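Local coordinates for arginine N-methyltransferase, putative (Trypanosoma brucei brucei, PDB 4LWP), which probably transfers methyl groups from S-adenosyl-L-methionine to arginine side chains of proteins, histones perhaps among them, at residues A184-A189 and L245-L250; P230-L235 and H318-T323. All coordinates share one frame; numbering follows the deposited sequence.

Interaction 1: A184-A189 and L245-L250; sequences ATVFVA and LSLIEL
L245 opens the ladder by pairing with V188 through two backbone hydrogen bonds, its N reaching V188 O and its O receiving V188 N. The same L245 O accepts a CA-H...O contact from F187, whose ring stands beside the strand with CD1 3.8 Å from S246 N. S246 then pairs with F187 without backbone bonds and turns OG, anti to its own N (chi1 177°), to within 3.4 Å of T185 CG2. That methyl also lies over one face of the F187 ring, near its rim, so threonine, serine and phenylalanine cluster on one side of the sheet. At L247 the regular alternation breaks: L247 N donates to V186 O at 2.8 Å, and the side chain swings to the other side, where CD2 packs 3.6 Å from V188 CG2 and 4.0 Å from V186 CG1. I248 also faces V186: I248 O accepts V186 N at 2.7 Å, while V186 CB and I248 CB sit 4.1 Å apart. E249 returns to the side of T185, its CG resting 3.4 Å from T185 OG1; its carboxylate forms a salt bridge with R183. L250 completes the register with a two-bond pair to A184. V267 and L263 of strand 263-270 and M349 and I351 of strand 344-353 pack against L247 and I248. Two successive residues opposite V186 define a classic beta bulge, here in an antiparallel strand pair of the beta-barrel domain characteristic of protein arginine methyltransferases.

Interaction 2: P230-L235 and H318-T323; sequences PLVECL and HWKQTT
Q321 sets its CG anti to the carbonyl carbon (chi1 -63°) and bends at chi2 (91°), which carries OE1 back to L235 N across the strand pair. L235 N lies 3.2 Å from Q321 OE1, nearly in line with the amide C=O bond, and so the side chain adds a bond to the backbone pairing. The other end of the amide is fixed too, since NE2 donates to T310 O. E233 likewise folds at chi2 (46°), turning OE2 back onto C234 N at 2.8 Å; K320 NZ stands 3.9 Å from E233 OE2 in a long salt bridge, probably weak. Farther back along the lysine, K320 CG lies 3.7 Å from C234 SG, so the aliphatic part of K320 runs alongside the cysteine. Backbone bonds join L231 with T323 in both directions; the pairing of E233 with Q321 is looser, with E233 N 3.0 Å from Q321 O but Q321 N meeting E233 O from well above the carbonyl plane. L235 and T323 approach tip to tip, L235 CD1 coming 3.5 Å from T323 OG1, a hydroxyl whose polar partner is T296. T322 bonds through its backbone to V297 of strand 289-303, and L235 and T323 rest on I191 of strand 178-191. W319 packs against R39 of helix 37-49, an S-adenosyl-L-homocysteine-binding residue.

In the fold
Interactions 1 and 2 show how one mixed sheet can be built from strands distant in sequence. Their centres lie 16 Å apart and their nearest atoms about 7 Å, so they do not touch. Along the chain the segments alternate: 184-189, 230-235, 245-250, then 318-323, with strands 231-233 and 245-251 consecutive. Strand 289-303 pairs with strand 178-191 of interaction 1 and strand 321-325 of interaction 2, tying both into one barrel framework beside the cofactor domain. All four segments belong to the PRMT oligomerization subdomain, yet neither contact touches the other chain. Interaction 2 adjoins the cofactor-binding region through W319, whereas interaction 1 lies away from the cofactor site.

Interaction 1: A184-A189 and L245-L250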
ATOM      1  N   ALA A 184     -12.074 -19.094 -20.578  1.00 20.68           N
ATOM      2  CA  ALA A 184     -11.504 -18.841 -19.267  1.00 19.67           C
ATOM      3  C   ALA A 184     -11.380 -20.144 -18.500  1.00 20.68           C
ATOM      4  O   ALA A 184     -12.255 -21.008 -18.606  1.00 21.44           O
ATOM      5  CB  ALA A 184     -12.345 -17.853 -18.499  1.00 18.96           C
ATOM      6  N   THR A 185     -10.295 -20.286 -17.741  1.00 18.48           N
ATOM      7  CA  THR A 185     -10.077 -21.465 -16.914  1.00 19.26           C
ATOM      8  C   THR A 185      -9.659 -21.090 -15.488  1.00 18.36           C
ATOM      9  O   THR A 185      -8.835 -20.190 -15.314  1.00 18.95           O
ATOM     10  CB  THR A 185      -8.991 -22.355 -17.527  1.00 19.03           C
ATOM     11  OG1 THR A 185      -9.367 -22.685 -18.861  1.00 22.46           O
ATOM     12  CG2 THR A 185      -8.801 -23.619 -16.716  1.00 18.43           C
ATOM     13  N   VAL A 186     -10.221 -21.760 -14.486  1.00 17.65           N
ATOM     14  CA  VAL A 186      -9.745 -21.650 -13.089  1.00 18.25           C
ATOM     15  C   VAL A 186      -8.752 -22.780 -12.744  1.00 18.11           C
ATOM     16  O   VAL A 186      -9.072 -23.942 -12.957  1.00 18.44           O
ATOM     17  CB  VAL A 186     -10.934 -21.710 -12.098  1.00 17.76           C
ATOM     18  CG1 VAL A 186     -10.466 -21.939 -10.659  1.00 17.95           C
ATOM     19  CG2 VAL A 186     -11.831 -20.466 -12.226  1.00 18.11           C
ATOM     20  N   PHE A 187      -7.557 -22.455 -12.236  1.00 18.02           N
ATOM     21  CA  PHE A 187      -6.581 -23.483 -11.827  1.00 19.50           C
ATOM     22  C   PHE A 187      -6.396 -23.529 -10.301  1.00 19.66           C
ATOM     23  O   PHE A 187      -6.495 -22.499  -9.625  1.00 20.35           O
ATOM     24  CB  PHE A 187      -5.213 -23.247 -12.488  1.00 18.31           C
ATOM     25  CG  PHE A 187      -5.226 -23.366 -13.992  1.00 20.80           C
ATOM     26  CD1 PHE A 187      -5.049 -24.598 -14.612  1.00 18.71           C
ATOM     27  CD2 PHE A 187      -5.392 -22.243 -14.784  1.00 18.88           C
ATOM     28  CE1 PHE A 187      -5.061 -24.703 -15.989  1.00 19.44           C
ATOM     29  CE2 PHE A 187      -5.394 -22.346 -16.159  1.00 19.94           C
ATOM     30  CZ  PHE A 187      -5.233 -23.581 -16.764  1.00 17.85           C
ATOM     31  N   VAL A 188      -6.094 -24.713  -9.775  1.00 18.20           N
ATOM     32  CA  VAL A 188      -5.925 -24.939  -8.335  1.00 18.61           C
ATOM     33  C   VAL A 188      -4.649 -25.733  -8.074  1.00 19.46           C
ATOM     34  O   VAL A 188      -4.332 -26.621  -8.860  1.00 19.16           O
ATOM     35  CB  VAL A 188      -7.098 -25.741  -7.748  1.00 19.55           C
ATOM     36  CG1 VAL A 188      -6.967 -25.858  -6.233  1.00 22.42           C
ATOM     37  CG2 VAL A 188      -8.385 -25.096  -8.100  1.00 22.87           C
ATOM     38  N   ALA A 189      -3.932 -25.442  -6.983  1.00 20.01           N
ATOM     39  CA  ALA A 189      -2.767 -26.253  -6.616  1.00 19.36           C
ATOM     40  C   ALA A 189      -2.585 -26.284  -5.115  1.00 19.69           C
ATOM     41  O   ALA A 189      -2.810 -25.274  -4.456  1.00 21.04           O
ATOM     42  CB  ALA A 189      -1.496 -25.724  -7.300  1.00 19.69           C
ATOM     43  N   LEU A 245      -3.958 -27.919 -11.379  1.00 20.75           N
ATOM     44  CA  LEU A 245      -4.915 -28.613 -12.234  1.00 19.83           C
ATOM     45  C   LEU A 245      -6.080 -27.693 -12.536  1.00 19.86           C
ATOM     46  O   LEU A 245      -6.419 -26.799 -11.746  1.00 19.66           O
ATOM     47  CB  LEU A 245      -5.423 -29.908 -11.579  1.00 18.65           C
ATOM     48  CG  LEU A 245      -4.392 -31.026 -11.375  1.00 20.76           C
ATOM     49  CD1 LEU A 245      -4.992 -32.184 -10.628  1.00 21.52           C
ATOM     50  CD2 LEU A 245      -3.893 -31.515 -12.726  1.00 22.04           C
ATOM     51  N   SER A 246      -6.674 -27.923 -13.694  1.00 18.47           N
ATOM     52  CA  SER A 246      -7.866 -27.228 -14.119  1.00 20.08           C
ATOM     53  C   SER A 246      -9.056 -27.617 -13.262  1.00 20.88           C
ATOM     54  O   SER A 246      -9.275 -28.795 -13.008  1.00 20.48           O
ATOM     55  CB  SER A 246      -8.181 -27.546 -15.571  1.00 19.39           C
ATOM     56  OG  SER A 246      -9.386 -26.877 -15.883  1.00 27.23           O
ATOM     57  N   LEU A 247      -9.798 -26.622 -12.787  1.00 20.76           N
ATOM     58  CA  LEU A 247     -10.939 -26.866 -11.919  1.00 21.46           C
ATOM     59  C   LEU A 247     -12.253 -26.590 -12.627  1.00 23.09           C
ATOM     60  O   LEU A 247     -13.223 -27.344 -12.501  1.00 23.42           O
ATOM     61  CB  LEU A 247     -10.844 -26.002 -10.662  1.00 20.75           C
ATOM     62  CG  LEU A 247     -11.971 -26.216  -9.657  1.00 23.09           C
ATOM     63  CD1 LEU A 247     -11.798 -27.550  -8.937  1.00 23.54           C
ATOM     64  CD2 LEU A 247     -11.988 -25.091  -8.645  1.00 23.25           C
ATOM     65  N   ILE A 248     -12.272 -25.469 -13.335  1.00 20.41           N
ATOM     66  CA  ILE A 248     -13.456 -24.951 -13.984  1.00 19.46           C
ATOM     67  C   ILE A 248     -12.988 -24.305 -15.275  1.00 20.10           C
ATOM     68  O   ILE A 248     -11.977 -23.596 -15.280  1.00 18.85           O
ATOM     69  CB  ILE A 248     -14.199 -23.918 -13.078  1.00 21.44           C
ATOM     70  CG1 ILE A 248     -14.899 -24.640 -11.920  1.00 23.72           C
ATOM     71  CG2 ILE A 248     -15.198 -23.078 -13.886  1.00 18.47           C
ATOM     72  CD1 ILE A 248     -15.519 -23.718 -10.937  1.00 23.92           C
ATOM     73  N   GLU A 249     -13.662 -24.612 -16.374  1.00 19.15           N
ATOM     74  CA  GLU A 249     -13.341 -24.016 -17.662  1.00 19.99           C
ATOM     75  C   GLU A 249     -14.606 -23.388 -18.302  1.00 19.79           C
ATOM     76  O   GLU A 249     -15.680 -23.980 -18.245  1.00 18.12           O
ATOM     77  CB  GLU A 249     -12.736 -25.082 -18.584  1.00 19.86           C
ATOM     78  CG  GLU A 249     -12.076 -24.503 -19.832  1.00 22.80           C
ATOM     79  CD  GLU A 249     -11.514 -25.588 -20.754  1.00 24.81           C
ATOM     80  OE1 GLU A 249     -11.155 -26.686 -20.245  1.00 24.18           O
ATOM     81  OE2 GLU A 249     -11.444 -25.335 -21.987  1.00 23.75           O
ATOM     82  N   LEU A 250     -14.480 -22.207 -18.906  1.00 19.15           N
ATOM     83  CA  LEU A 250     -15.631 -21.524 -19.478  1.00 18.26           C
ATOM     84  C   LEU A 250     -15.469 -21.197 -20.955  1.00 21.15           C
ATOM     85  O   LEU A 250     -14.447 -20.664 -21.369  1.00 20.72           O
ATOM     86  CB  LEU A 250     -15.918 -20.219 -18.733  1.00 20.33           C
ATOM     87  CG  LEU A 250     -16.235 -20.251 -17.234  1.00 19.63           C
ATOM     88  CD1 LEU A 250     -16.558 -18.832 -16.786  1.00 16.27           C
ATOM     89  CD2 LEU A 250     -17.408 -21.215 -16.966  1.00 20.65           C
TER

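Interaction 2: P230-L235 and H318-T323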
ATOM      1  N   PRO A 230      -9.508 -16.250   3.128  1.00 43.24           N
ATOM      2  CA  PRO A 230      -9.067 -15.996   1.746  1.00 37.79           C
ATOM      3  C   PRO A 230      -7.864 -15.049   1.681  1.00 37.14           C
ATOM      4  O   PRO A 230      -8.025 -13.840   1.822  1.00 39.61           O
ATOM      5  CB  PRO A 230     -10.298 -15.355   1.100  1.00 37.86           C
ATOM      6  CG  PRO A 230     -10.989 -14.618   2.272  1.00 41.06           C
ATOM      7  CD  PRO A 230     -10.603 -15.351   3.553  1.00 39.68           C
ATOM      8  N   LEU A 231      -6.667 -15.598   1.517  1.00 36.85           N
ATOM      9  CA  LEU A 231      -5.456 -14.789   1.447  1.00 35.41           C
ATOM     10  C   LEU A 231      -5.188 -14.342   0.003  1.00 34.46           C
ATOM     11  O   LEU A 231      -4.886 -15.173  -0.853  1.00 34.28           O
ATOM     12  CB  LEU A 231      -4.258 -15.577   1.979  1.00 34.36           C
ATOM     13  CG  LEU A 231      -2.929 -14.814   1.949  1.00 37.90           C
ATOM     14  CD1 LEU A 231      -2.785 -14.104   3.269  1.00 39.14           C
ATOM     15  CD2 LEU A 231      -1.701 -15.704   1.689  1.00 37.67           C
ATOM     16  N   VAL A 232      -5.252 -13.046  -0.276  1.00 35.06           N
ATOM     17  CA  VAL A 232      -4.956 -12.589  -1.631  1.00 34.16           C
ATOM     18  C   VAL A 232      -3.579 -11.932  -1.687  1.00 34.85           C
ATOM     19  O   VAL A 232      -3.385 -10.825  -1.197  1.00 38.80           O
ATOM     20  CB  VAL A 232      -6.045 -11.622  -2.152  1.00 35.09           C
ATOM     21  CG1 VAL A 232      -6.429 -10.609  -1.078  1.00 38.05           C
ATOM     22  CG2 VAL A 232      -5.615 -10.951  -3.470  1.00 31.51           C
ATOM     23  N   GLU A 233      -2.625 -12.637  -2.291  1.00 33.95           N
ATOM     24  CA  GLU A 233      -1.213 -12.256  -2.248  1.00 35.26           C
ATOM     25  C   GLU A 233      -0.447 -12.961  -3.373  1.00 32.01           C
ATOM     26  O   GLU A 233      -0.913 -13.962  -3.908  1.00 30.01           O
ATOM     27  CB  GLU A 233      -0.606 -12.594  -0.867  1.00 36.47           C
ATOM     28  CG  GLU A 233       0.812 -12.044  -0.653  1.00 39.98           C
ATOM     29  CD  GLU A 233       0.950 -10.579  -1.103  1.00 43.16           C
ATOM     30  OE1 GLU A 233       0.356  -9.690  -0.436  1.00 46.93           O
ATOM     31  OE2 GLU A 233       1.637 -10.320  -2.131  1.00 40.90           O
ATOM     32  N   CYS A 234       0.698 -12.412  -3.770  1.00 35.05           N
ATOM     33  CA  CYS A 234       1.579 -13.101  -4.710  1.00 32.92           C
ATOM     34  C   CYS A 234       2.381 -14.175  -3.963  1.00 32.74           C
ATOM     35  O   CYS A 234       3.322 -13.864  -3.231  1.00 33.16           O
ATOM     36  CB  CYS A 234       2.515 -12.108  -5.405  1.00 34.49           C
ATOM     37  SG  CYS A 234       1.741 -11.200  -6.790  1.00 42.59           S
ATOM     38  N   LEU A 235       1.994 -15.436  -4.130  1.00 30.92           N
ATOM     39  CA  LEU A 235       2.700 -16.529  -3.466  1.00 30.36           C
ATOM     40  C   LEU A 235       3.970 -16.893  -4.207  1.00 27.85           C
ATOM     41  O   LEU A 235       3.945 -17.089  -5.422  1.00 25.85           O
ATOM     42  CB  LEU A 235       1.827 -17.772  -3.380  1.00 31.22           C
ATOM     43  CG  LEU A 235       0.870 -17.969  -2.214  1.00 32.51           C
ATOM     44  CD1 LEU A 235       0.776 -19.455  -1.938  1.00 28.79           C
ATOM     45  CD2 LEU A 235       1.298 -17.189  -0.963  1.00 32.46           C
ATOM     46  N   HIS A 318      -2.219  -7.574 -11.377  1.00 23.85           N
ATOM     47  CA  HIS A 318      -2.913  -6.906 -10.271  1.00 22.58           C
ATOM     48  C   HIS A 318      -3.857  -7.858  -9.549  1.00 23.07           C
ATOM     49  O   HIS A 318      -4.265  -7.581  -8.426  1.00 24.13           O
ATOM     50  CB  HIS A 318      -3.671  -5.661 -10.766  1.00 24.08           C
ATOM     51  CG  HIS A 318      -4.942  -5.961 -11.496  1.00 23.14           C
ATOM     52  ND1 HIS A 318      -4.972  -6.337 -12.819  1.00 23.00           N
ATOM     53  CD2 HIS A 318      -6.234  -5.919 -11.087  1.00 23.01           C
ATOM     54  CE1 HIS A 318      -6.226  -6.517 -13.196  1.00 23.23           C
ATOM     55  NE2 HIS A 318      -7.009  -6.272 -12.159  1.00 24.07           N
ATOM     56  N   TRP A 319      -4.194  -8.982 -10.186  1.00 22.81           N
ATOM     57  CA  TRP A 319      -4.991 -10.033  -9.529  1.00 22.86           C
ATOM     58  C   TRP A 319      -4.228 -10.832  -8.455  1.00 23.99           C
ATOM     59  O   TRP A 319      -4.843 -11.386  -7.543  1.00 25.70           O
ATOM     60  CB  TRP A 319      -5.535 -11.019 -10.578  1.00 20.80           C
ATOM     61  CG  TRP A 319      -6.657 -10.490 -11.444  1.00 21.09           C
ATOM     62  CD1 TRP A 319      -7.982 -10.380 -11.103  1.00 19.97           C
ATOM     63  CD2 TRP A 319      -6.552 -10.003 -12.793  1.00 20.90           C
ATOM     64  NE1 TRP A 319      -8.699  -9.858 -12.151  1.00 19.09           N
ATOM     65  CE2 TRP A 319      -7.851  -9.620 -13.200  1.00 21.24           C
ATOM     66  CE3 TRP A 319      -5.492  -9.866 -13.695  1.00 19.49           C
ATOM     67  CZ2 TRP A 319      -8.112  -9.103 -14.475  1.00 20.85           C
ATOM     68  CZ3 TRP A 319      -5.745  -9.356 -14.945  1.00 19.60           C
ATOM     69  CH2 TRP A 319      -7.049  -8.978 -15.332  1.00 21.42           C
ATOM     70  N   LYS A 320      -2.898 -10.892  -8.548  1.00 24.85           N
ATOM     71  CA  LYS A 320      -2.112 -11.786  -7.669  1.00 27.04           C
ATOM     72  C   LYS A 320      -2.654 -13.236  -7.743  1.00 25.81           C
ATOM     73  O   LYS A 320      -2.991 -13.702  -8.823  1.00 22.51           O
ATOM     74  CB  LYS A 320      -2.124 -11.264  -6.228  1.00 25.74           C
ATOM     75  CG  LYS A 320      -1.658  -9.811  -6.141  1.00 29.65           C
ATOM     76  CD  LYS A 320      -2.020  -9.174  -4.807  1.00 33.66           C
ATOM     77  CE  LYS A 320      -1.474  -7.758  -4.703  1.00 34.36           C
ATOM     78  NZ  LYS A 320       0.002  -7.717  -4.482  1.00 39.64           N
ATOM     79  N   GLN A 321      -2.696 -13.948  -6.613  1.00 26.25           N
ATOM     80  CA  GLN A 321      -3.447 -15.203  -6.508  1.00 25.20           C
ATOM     81  C   GLN A 321      -4.228 -15.221  -5.211  1.00 25.58           C
ATOM     82  O   GLN A 321      -3.986 -14.406  -4.324  1.00 25.79           O
ATOM     83  CB  GLN A 321      -2.526 -16.440  -6.577  1.00 26.36           C
ATOM     84  CG  GLN A 321      -1.768 -16.596  -7.896  1.00 23.45           C
ATOM     85  CD  GLN A 321      -0.433 -15.891  -7.814  1.00 23.63           C
ATOM     86  OE1 GLN A 321       0.250 -15.966  -6.786  1.00 26.26           O
ATOM     87  NE2 GLN A 321      -0.062 -15.180  -8.872  1.00 21.01           N
ATOM     88  N   THR A 322      -5.145 -16.175  -5.099  1.00 24.39           N
ATOM     89  CA  THR A 322      -5.982 -16.317  -3.921  1.00 24.36           C
ATOM     90  C   THR A 322      -5.673 -17.651  -3.268  1.00 26.10           C
ATOM     91  O   THR A 322      -5.614 -18.685  -3.935  1.00 27.22           O
ATOM     92  CB  THR A 322      -7.472 -16.226  -4.278  1.00 25.37           C
ATOM     93  OG1 THR A 322      -7.760 -14.913  -4.782  1.00 24.81           O
ATOM     94  CG2 THR A 322      -8.348 -16.488  -3.061  1.00 25.99           C
ATOM     95  N   THR A 323      -5.440 -17.637  -1.967  1.00 25.33           N
ATOM     96  CA  THR A 323      -4.971 -18.831  -1.299  1.00 26.46           C
ATOM     97  C   THR A 323      -5.935 -19.167  -0.164  1.00 27.20           C
ATOM     98  O   THR A 323      -6.342 -18.293   0.596  1.00 27.44           O
ATOM     99  CB  THR A 323      -3.517 -18.632  -0.799  1.00 28.12           C
ATOM    100  OG1 THR A 323      -2.639 -18.489  -1.931  1.00 27.42           O
ATOM    101  CG2 THR A 323      -3.053 -19.807   0.036  1.00 28.04           C
TER